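Local structure of putative short-chain oxidoreductase (Thermus thermophilus, 2YUT) at residues H23-S28 / V42-L47. The protein binds NADP in a Rossmann-type fold and is probably an oxidoreductase of the short-chain dehydrogenase/reductase family, its substrate not established. Sequence-based numbering, arbitrary orientation.
Sequences HDLLLS and VGARAL
D24 and R45 join in a salt bridge across two parallel neighbours of the Rossmann sheet, strand 24-28 and the short edge strand 45-46, which helix 32-42 connects as a beta-alpha-beta unit. OD2 of D24 takes NH2 of R45 at 3.1 Å on its syn side, with carboxylate and guanidinium only 15° from coplanar. The arginine chain bends at chi3 (-78°), which turns NE back out of the extended line of the chain, and the guanidinium lies against L26: CD2 of L26 sits over one face, toward the rim, 3.7 Å from CZ of R45. A water in the plane of that group accepts from NE of R45 and donates to both OD2 of D24 and O of L25, so the charged pair is also tied to the backbone. An alanine in place of D24 would probably leave the guanidinium lying on L26 without its charged mate, freer to turn, and this water short of one acceptor. The other oxygen, OD1, pairs with R2 on strand 2-6, which holds the carboxylate between two arginines.

On the opposite face of the sheet the contact is apolar. CB of A44 packs 3.7 Å from both CB of L25 and CG of L27, and CG2 of V42, the residue before G43, reaches CD1 of L27 at 3.9 Å. L35 and L38 of helix 32-42 close over L27. Between the two faces runs the parallel ladder: R45 N to L25 O, L27 N to R45 O, L47 N to L27 O. G43, with positive phi, ends the helix in a Schellman motif and turns the chain into this ladder. Toward the NADP side, S28 has OG anti to its backbone N (chi1 -171°), from where the hydroxyl donates to O of L47 at 2.7 Å.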
loop_
_atom_site.group_PDB
_atom_site.type_symbol
_atom_site.label_atom_id
_atom_site.label_comp_id
_atom_site.label_asym_id
_atom_site.label_seq_id
_atom_site.Cartn_x
_atom_site.Cartn_y
_atom_site.Cartn_z
ATOM N N HIS A 23 11.378 23.063 22.012
ATOM C CA HIS A 23 10.094 23.523 21.465
ATOM C C HIS A 23 8.877 23.180 22.321
ATOM O O HIS A 23 9.010 22.613 23.402
ATOM C CB HIS A 23 9.911 22.923 20.066
ATOM C CG HIS A 23 10.916 23.404 19.069
ATOM N ND1 HIS A 23 10.776 24.595 18.388
ATOM C CD2 HIS A 23 12.110 22.890 18.688
ATOM C CE1 HIS A 23 11.844 24.794 17.634
ATOM N NE2 HIS A 23 12.668 23.776 17.799
ATOM N N ASP A 24 7.693 23.554 21.833
ATOM C CA ASP A 24 6.430 23.240 22.505
ATOM C C ASP A 24 6.174 21.844 21.954
ATOM O O ASP A 24 5.531 21.669 20.912
ATOM C CB ASP A 24 5.329 24.202 22.062
ATOM C CG ASP A 24 3.949 23.798 22.572
ATOM O OD1 ASP A 24 2.951 24.397 22.122
ATOM O OD2 ASP A 24 3.854 22.885 23.423
ATOM N N LEU A 25 6.698 20.856 22.664
ATOM C CA LEU A 25 6.650 19.468 22.232
ATOM C C LEU A 25 5.551 18.560 22.789
ATOM O O LEU A 25 5.286 18.541 23.992
ATOM C CB LEU A 25 8.024 18.854 22.525
ATOM C CG LEU A 25 8.531 17.592 21.835
ATOM C CD1 LEU A 25 8.532 17.785 20.326
ATOM C CD2 LEU A 25 9.945 17.306 22.338
ATOM N N LEU A 26 4.916 17.808 21.891
ATOM C CA LEU A 26 3.889 16.843 22.281
ATOM C C LEU A 26 4.391 15.492 21.786
ATOM O O LEU A 26 4.788 15.358 20.623
ATOM C CB LEU A 26 2.533 17.165 21.642
ATOM C CG LEU A 26 1.887 18.474 22.099
ATOM C CD1 LEU A 26 2.415 19.621 21.252
ATOM C CD2 LEU A 26 0.379 18.377 21.969
ATOM N N LEU A 27 4.389 14.500 22.670
ATOM C CA LEU A 27 4.871 13.167 22.324
ATOM C C LEU A 27 3.765 12.125 22.447
ATOM O O LEU A 27 3.004 12.132 23.416
ATOM C CB LEU A 27 6.041 12.784 23.242
ATOM C CG LEU A 27 7.212 13.779 23.358
ATOM C CD1 LEU A 27 8.269 13.229 24.308
ATOM C CD2 LEU A 27 7.827 14.036 21.987
ATOM N N SER A 28 3.673 11.238 21.460
ATOM C CA SER A 28 2.669 10.181 21.488
ATOM C C SER A 28 3.275 8.819 21.144
ATOM O O SER A 28 4.217 8.723 20.350
ATOM C CB SER A 28 1.529 10.500 20.522
ATOM O OG SER A 28 0.458 9.593 20.698
ATOM N N VAL A 42 12.252 15.500 28.628
ATOM C CA VAL A 42 12.414 16.609 27.696
ATOM C C VAL A 42 11.424 17.756 27.880
ATOM O O VAL A 42 11.380 18.669 27.065
ATOM C CB VAL A 42 12.347 16.115 26.239
ATOM C CG1 VAL A 42 13.442 15.097 26.004
ATOM C CG2 VAL A 42 10.979 15.506 25.943
ATOM N N GLY A 43 10.636 17.712 28.952
ATOM C CA GLY A 43 9.685 18.780 29.201
ATOM C C GLY A 43 8.540 18.851 28.206
ATOM O O GLY A 43 8.015 19.932 27.930
ATOM N N ALA A 44 8.145 17.700 27.667
ATOM C CA ALA A 44 7.052 17.648 26.703
ATOM C C ALA A 44 5.757 17.136 27.324
ATOM O O ALA A 44 5.709 16.760 28.498
ATOM C CB ALA A 44 7.440 16.759 25.525
ATOM N N ARG A 45 4.699 17.132 26.523
ATOM C CA ARG A 45 3.413 16.625 26.976
ATOM C C ARG A 45 3.260 15.201 26.451
ATOM O O ARG A 45 3.540 14.944 25.282
ATOM C CB ARG A 45 2.287 17.512 26.451
ATOM C CG ARG A 45 2.052 18.741 27.293
ATOM C CD ARG A 45 0.943 19.569 26.716
ATOM N NE ARG A 45 1.400 20.346 25.572
ATOM C CZ ARG A 45 0.582 20.893 24.683
ATOM N NH1 ARG A 45 -0.728 20.732 24.811
ATOM N NH2 ARG A 45 1.071 21.614 23.679
ATOM N N ALA A 46 2.841 14.282 27.318
ATOM C CA ALA A 46 2.654 12.880 26.938
ATOM C C ALA A 46 1.184 12.573 26.676
ATOM O O ALA A 46 0.340 12.727 27.559
ATOM C CB ALA A 46 3.183 11.956 28.039
ATOM N N LEU A 47 0.890 12.129 25.460
ATOM C CA LEU A 47 -0.471 11.792 25.062
ATOM C C LEU A 47 -0.448 10.429 24.367
ATOM O O LEU A 47 -0.383 10.348 23.142
ATOM C CB LEU A 47 -1.021 12.862 24.107
ATOM C CG LEU A 47 -1.291 14.257 24.681
ATOM C CD1 LEU A 47 -1.631 15.234 23.558
ATOM C CD2 LEU A 47 -2.433 14.178 25.686
HETATM O O HOH W 1 7.664 21.343 25.336
HETATM O O HOH W 2 4.124 20.842 25.134
#